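Local atomic coordinates of methyltransferase FkbM (Methylobacillus flagellatus KT, PDB entry 2PY6), a protein that probably transfers methyl groups as a member of the FkbM family of methyltransferases, although its substrate is not established. Residues K362-L376 / H397-Y409. Numbering follows the deposited sequence.
Sequences KPKLAISAYHRSTDL and HTPDRWDTCLYFY
Strands 364-368 and 404-408 run antiparallel, 156° between their directions, and L365 pairs with F408 and I367 with L406 through two reciprocal pairs of backbone hydrogen bonds. A fifth bond, A369 N to T404 O at 2.8 Å, carries the pairing just past the first strand. On one face, F408 has its CG anti to the carbonyl carbon (chi1 -65°), which sends the ring obliquely across L365, whose CD1 is 3.9 Å from F408 CB and 4.0 Å from F408 CD1, and brings its CE1 to I367 CG1. L406 CD1 meets A369 CB at 3.8 Å. On the other face, A366 CB touches both C405 SG and Y407 CE1. Beyond the strands, Y370 lays one ring face against the 402-403 backbone; W402 CA makes a CH-pi contact 4.1 Å from the ring centroid, D403 N lies over the same face, and H371 ND1 lies over the opposite one. A water joins K362 NZ to O of the C-terminal carboxylate of Y409. The arrangement exemplifies the 3-2-1-4-5-7-6 sheet of Rossmann-like methyltransferases: 404-408 is its antiparallel seventh strand, inserted between 364-368 (fifth) and 392-396 (sixth), helix 375-386 covers the L365, I367, L406 and F408 face, and strand 338-341 flanks 364-368.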
loop_
_atom_site.group_PDB
_atom_site.type_symbol
_atom_site.label_atom_id
_atom_site.label_comp_id
_atom_site.label_asym_id
_atom_site.label_seq_id
_atom_site.Cartn_x
_atom_site.Cartn_y
_atom_site.Cartn_z
ATOM N N LYS A 362 -36.686 4.193 30.623
ATOM C CA LYS A 362 -35.972 2.951 30.530
ATOM C C LYS A 362 -35.494 2.672 29.117
ATOM O O LYS A 362 -35.840 1.650 28.520
ATOM C CB LYS A 362 -36.836 1.795 31.015
ATOM C CG LYS A 362 -36.054 0.519 31.320
ATOM C CD LYS A 362 -36.970 -0.668 31.499
ATOM C CE LYS A 362 -36.223 -1.956 31.532
ATOM N NZ LYS A 362 -37.184 -3.055 31.424
ATOM N N PRO A 363 -34.670 3.558 28.584
ATOM C CA PRO A 363 -34.163 3.240 27.273
ATOM C C PRO A 363 -33.113 2.119 27.376
ATOM O O PRO A 363 -32.550 1.875 28.465
ATOM C CB PRO A 363 -33.510 4.532 26.841
ATOM C CG PRO A 363 -33.153 5.218 28.068
ATOM C CD PRO A 363 -34.099 4.790 29.124
ATOM N N LYS A 364 -32.874 1.438 26.264
ATOM C CA LYS A 364 -31.778 0.503 26.188
ATOM C C LYS A 364 -30.518 1.330 26.380
ATOM O O LYS A 364 -30.479 2.518 26.012
ATOM C CB LYS A 364 -31.723 -0.184 24.820
ATOM C CG LYS A 364 -32.879 -1.057 24.457
ATOM C CD LYS A 364 -32.733 -1.674 23.047
ATOM C CE LYS A 364 -32.809 -0.678 21.906
ATOM N NZ LYS A 364 -34.150 -0.128 21.803
ATOM N N LEU A 365 -29.495 0.740 26.987
ATOM C CA LEU A 365 -28.233 1.439 27.179
ATOM C C LEU A 365 -27.078 0.554 26.763
ATOM O O LEU A 365 -27.069 -0.672 27.031
ATOM C CB LEU A 365 -28.004 1.824 28.664
ATOM C CG LEU A 365 -29.108 2.530 29.463
ATOM C CD1 LEU A 365 -28.744 2.608 30.935
ATOM C CD2 LEU A 365 -29.381 3.928 28.923
ATOM N N ALA A 366 -26.090 1.191 26.153
ATOM C CA ALA A 366 -24.802 0.550 25.828
ATOM C C ALA A 366 -23.769 1.495 26.403
ATOM O O ALA A 366 -23.526 2.581 25.838
ATOM C CB ALA A 366 -24.630 0.357 24.369
ATOM N N ILE A 367 -23.166 1.101 27.535
ATOM C CA ILE A 367 -22.269 2.000 28.290
ATOM C C ILE A 367 -20.853 1.438 28.313
ATOM O O ILE A 367 -20.631 0.345 28.859
ATOM C CB ILE A 367 -22.794 2.213 29.734
ATOM C CG1 ILE A 367 -24.293 2.576 29.770
ATOM C CG2 ILE A 367 -22.011 3.320 30.445
ATOM C CD1 ILE A 367 -24.688 3.904 29.061
ATOM N N SER A 368 -19.902 2.141 27.697
ATOM C CA SER A 368 -18.531 1.632 27.622
ATOM C C SER A 368 -18.025 1.541 29.058
ATOM O O SER A 368 -18.255 2.452 29.859
ATOM C CB SER A 368 -17.654 2.509 26.752
ATOM O OG SER A 368 -17.437 3.714 27.388
ATOM N N ALA A 369 -17.401 0.420 29.403
ATOM C CA ALA A 369 -17.081 0.109 30.803
ATOM C C ALA A 369 -15.628 -0.098 31.127
ATOM O O ALA A 369 -15.327 -0.601 32.194
ATOM C CB ALA A 369 -17.839 -1.151 31.174
ATOM N N TYR A 370 -14.738 0.321 30.240
ATOM C CA TYR A 370 -13.311 0.065 30.375
ATOM C C TYR A 370 -12.439 1.261 30.740
ATOM O O TYR A 370 -11.225 1.116 30.722
ATOM C CB TYR A 370 -12.795 -0.506 29.049
ATOM C CG TYR A 370 -12.741 0.526 27.928
ATOM C CD1 TYR A 370 -13.852 0.801 27.160
ATOM C CD2 TYR A 370 -11.565 1.250 27.673
ATOM C CE1 TYR A 370 -13.799 1.757 26.127
ATOM C CE2 TYR A 370 -11.511 2.209 26.680
ATOM C CZ TYR A 370 -12.621 2.454 25.899
ATOM O OH TYR A 370 -12.543 3.407 24.898
ATOM N N HIS A 371 -13.021 2.424 31.051
ATOM C CA HIS A 371 -12.220 3.652 31.291
ATOM C C HIS A 371 -11.582 3.729 32.671
ATOM O O HIS A 371 -10.501 4.306 32.826
ATOM C CB HIS A 371 -13.046 4.933 30.998
ATOM C CG HIS A 371 -13.585 4.984 29.596
ATOM N ND1 HIS A 371 -12.828 5.401 28.523
ATOM C CD2 HIS A 371 -14.774 4.593 29.081
ATOM C CE1 HIS A 371 -13.540 5.295 27.416
ATOM N NE2 HIS A 371 -14.725 4.805 27.727
ATOM N N ARG A 372 -12.235 3.143 33.667
ATOM C CA ARG A 372 -11.714 3.128 35.023
ATOM C C ARG A 372 -11.879 1.745 35.593
ATOM O O ARG A 372 -12.804 1.012 35.196
ATOM C CB ARG A 372 -12.456 4.147 35.897
ATOM C CG ARG A 372 -12.377 5.616 35.420
ATOM C CD ARG A 372 -13.331 6.476 36.224
ATOM N N SER A 373 -10.980 1.378 36.510
ATOM C CA SER A 373 -11.013 0.065 37.159
ATOM C C SER A 373 -12.327 -0.160 37.942
ATOM O O SER A 373 -12.755 -1.286 38.173
ATOM C CB SER A 373 -9.802 -0.104 38.102
ATOM O OG SER A 373 -9.916 0.679 39.272
ATOM N N THR A 374 -12.934 0.949 38.333
ATOM C CA THR A 374 -14.156 1.022 39.144
ATOM C C THR A 374 -15.477 1.131 38.341
ATOM O O THR A 374 -16.566 0.943 38.890
ATOM C CB THR A 374 -14.054 2.288 40.085
ATOM O OG1 THR A 374 -13.746 3.450 39.297
ATOM C CG2 THR A 374 -12.941 2.144 41.148
ATOM N N ASP A 375 -15.387 1.424 37.049
ATOM C CA ASP A 375 -16.593 1.650 36.276
ATOM C C ASP A 375 -17.622 0.507 36.182
ATOM O O ASP A 375 -18.790 0.798 36.218
ATOM C CB ASP A 375 -16.265 2.245 34.905
ATOM C CG ASP A 375 -16.071 3.769 34.965
ATOM O OD1 ASP A 375 -16.350 4.439 36.015
ATOM O OD2 ASP A 375 -15.683 4.305 33.932
ATOM N N LEU A 376 -17.203 -0.748 36.133
ATOM C CA LEU A 376 -18.146 -1.857 36.063
ATOM C C LEU A 376 -19.071 -1.849 37.266
ATOM O O LEU A 376 -20.280 -2.076 37.137
ATOM C CB LEU A 376 -17.415 -3.194 35.956
ATOM C CG LEU A 376 -16.824 -3.549 34.583
ATOM C CD1 LEU A 376 -15.754 -4.603 34.726
ATOM C CD2 LEU A 376 -17.951 -4.010 33.641
ATOM N N HIS A 397 -15.441 -6.160 23.162
ATOM C CA HIS A 397 -15.418 -6.052 21.696
ATOM C C HIS A 397 -14.113 -5.717 20.918
ATOM O O HIS A 397 -14.201 -5.272 19.768
ATOM C CB HIS A 397 -16.456 -5.044 21.251
ATOM C CG HIS A 397 -17.855 -5.395 21.596
ATOM N ND1 HIS A 397 -18.681 -6.083 20.735
ATOM C CD2 HIS A 397 -18.603 -5.114 22.695
ATOM C CE1 HIS A 397 -19.877 -6.227 21.295
ATOM N NE2 HIS A 397 -19.861 -5.631 22.474
ATOM N N THR A 398 -12.942 -5.900 21.511
ATOM C CA THR A 398 -11.688 -5.775 20.771
ATOM C C THR A 398 -10.766 -6.921 21.202
ATOM O O THR A 398 -11.030 -7.577 22.202
ATOM C CB THR A 398 -10.926 -4.410 21.018
ATOM O OG1 THR A 398 -10.520 -4.303 22.391
ATOM C CG2 THR A 398 -11.757 -3.204 20.629
ATOM N N PRO A 399 -9.700 -7.187 20.428
ATOM C CA PRO A 399 -8.658 -8.107 20.891
ATOM C C PRO A 399 -7.750 -7.483 21.971
ATOM O O PRO A 399 -6.831 -8.136 22.407
ATOM C CB PRO A 399 -7.804 -8.370 19.644
ATOM C CG PRO A 399 -8.452 -7.630 18.538
ATOM C CD PRO A 399 -9.436 -6.683 19.067
ATOM N N ASP A 400 -8.003 -6.240 22.397
ATOM C CA ASP A 400 -7.153 -5.583 23.377
ATOM C C ASP A 400 -8.026 -5.206 24.574
ATOM O O ASP A 400 -9.090 -5.791 24.759
ATOM C CB ASP A 400 -6.438 -4.394 22.705
ATOM C CG ASP A 400 -5.122 -4.041 23.399
ATOM O OD1 ASP A 400 -5.069 -4.135 24.649
ATOM O OD2 ASP A 400 -4.155 -3.659 22.714
ATOM N N ARG A 401 -7.608 -4.247 25.392
ATOM C CA ARG A 401 -8.361 -3.912 26.615
ATOM C C ARG A 401 -9.480 -2.903 26.426
ATOM O O ARG A 401 -10.274 -2.651 27.327
ATOM C CB ARG A 401 -7.401 -3.560 27.776
ATOM C CG ARG A 401 -6.376 -2.502 27.535
ATOM C CD ARG A 401 -5.340 -2.468 28.638
ATOM N NE ARG A 401 -5.873 -1.979 29.901
ATOM C CZ ARG A 401 -5.151 -1.824 31.006
ATOM N NH1 ARG A 401 -3.862 -2.117 31.012
ATOM N NH2 ARG A 401 -5.730 -1.355 32.103
ATOM N N TRP A 402 -9.636 -2.424 25.204
ATOM C CA TRP A 402 -10.653 -1.437 24.891
ATOM C C TRP A 402 -11.993 -2.093 24.550
ATOM O O TRP A 402 -12.053 -3.193 24.025
ATOM C CB TRP A 402 -10.231 -0.612 23.667
ATOM C CG TRP A 402 -8.740 -0.436 23.520
ATOM C CD1 TRP A 402 -7.966 -0.796 22.439
ATOM C CD2 TRP A 402 -7.830 0.056 24.517
ATOM N NE1 TRP A 402 -6.649 -0.500 22.686
ATOM C CE2 TRP A 402 -6.535 0.013 23.955
ATOM C CE3 TRP A 402 -7.990 0.545 25.820
ATOM C CZ2 TRP A 402 -5.410 0.440 24.650
ATOM C CZ3 TRP A 402 -6.868 0.979 26.506
ATOM C CH2 TRP A 402 -5.596 0.915 25.923
ATOM N N ASP A 403 -13.046 -1.353 24.848
ATOM C CA ASP A 403 -14.414 -1.637 24.498
ATOM C C ASP A 403 -15.092 -2.827 25.143
ATOM O O ASP A 403 -15.806 -3.585 24.492
ATOM C CB ASP A 403 -14.610 -1.594 22.969
ATOM C CG ASP A 403 -14.256 -0.214 22.369
ATOM O OD1 ASP A 403 -14.838 0.834 22.806
ATOM O OD2 ASP A 403 -13.439 -0.213 21.430
ATOM N N THR A 404 -14.865 -2.934 26.444
ATOM C CA THR A 404 -15.670 -3.749 27.296
ATOM C C THR A 404 -16.898 -2.838 27.452
ATOM O O THR A 404 -16.753 -1.666 27.724
ATOM C CB THR A 404 -14.970 -3.991 28.649
ATOM O OG1 THR A 404 -13.729 -4.654 28.410
ATOM C CG2 THR A 404 -15.817 -4.831 29.537
ATOM N N CYS A 405 -18.093 -3.359 27.207
ATOM C CA CYS A 405 -19.288 -2.572 27.216
ATOM C C CYS A 405 -20.413 -3.220 28.000
ATOM O O CYS A 405 -20.705 -4.385 27.806
ATOM C CB CYS A 405 -19.744 -2.422 25.751
ATOM S SG CYS A 405 -21.107 -1.285 25.502
ATOM N N LEU A 406 -21.068 -2.446 28.854
ATOM C CA LEU A 406 -22.233 -2.893 29.617
ATOM C C LEU A 406 -23.460 -2.647 28.783
ATOM O O LEU A 406 -23.532 -1.636 28.102
ATOM C CB LEU A 406 -22.401 -2.082 30.892
ATOM C CG LEU A 406 -21.465 -2.397 32.054
ATOM C CD1 LEU A 406 -21.202 -1.212 32.943
ATOM C CD2 LEU A 406 -22.033 -3.611 32.821
ATOM N N TYR A 407 -24.405 -3.584 28.835
ATOM C CA TYR A 407 -25.704 -3.443 28.187
ATOM C C TYR A 407 -26.790 -3.536 29.238
ATOM O O TYR A 407 -26.720 -4.375 30.131
ATOM C CB TYR A 407 -25.911 -4.528 27.154
ATOM C CG TYR A 407 -24.911 -4.421 26.036
ATOM C CD1 TYR A 407 -25.181 -3.621 24.933
ATOM C CD2 TYR A 407 -23.680 -5.058 26.102
ATOM C CE1 TYR A 407 -24.277 -3.500 23.916
ATOM C CE2 TYR A 407 -22.762 -4.936 25.073
ATOM C CZ TYR A 407 -23.061 -4.144 23.994
ATOM O OH TYR A 407 -22.193 -4.023 22.925
ATOM N N PHE A 408 -27.751 -2.628 29.147
ATOM C CA PHE A 408 -28.898 -2.585 30.040
ATOM C C PHE A 408 -30.123 -2.556 29.136
ATOM O O PHE A 408 -30.226 -1.722 28.218
ATOM C CB PHE A 408 -28.904 -1.314 30.877
ATOM C CG PHE A 408 -27.752 -1.199 31.826
ATOM C CD1 PHE A 408 -26.533 -0.689 31.396
ATOM C CD2 PHE A 408 -27.904 -1.537 33.163
ATOM C CE1 PHE A 408 -25.470 -0.548 32.286
ATOM C CE2 PHE A 408 -26.837 -1.416 34.042
ATOM C CZ PHE A 408 -25.626 -0.933 33.600
ATOM N N TYR A 409 -31.061 -3.441 29.409
ATOM C CA TYR A 409 -32.267 -3.515 28.619
ATOM C C TYR A 409 -33.400 -4.080 29.454
ATOM O O TYR A 409 -33.312 -4.271 30.695
ATOM C CB TYR A 409 -31.992 -4.419 27.388
ATOM C CG TYR A 409 -31.526 -5.801 27.779
ATOM C CD1 TYR A 409 -30.173 -6.068 28.018
ATOM C CD2 TYR A 409 -32.417 -6.839 27.922
ATOM C CE1 TYR A 409 -29.753 -7.322 28.402
ATOM C CE2 TYR A 409 -31.983 -8.124 28.297
ATOM C CZ TYR A 409 -30.662 -8.347 28.523
ATOM O OH TYR A 409 -30.249 -9.603 28.886
ATOM O OXT TYR A 409 -34.414 -4.422 28.837
HETATM O O HOH W 1 -35.683 -5.223 32.097
HETATM O O HOH W 2 -8.923 -1.362 30.715
#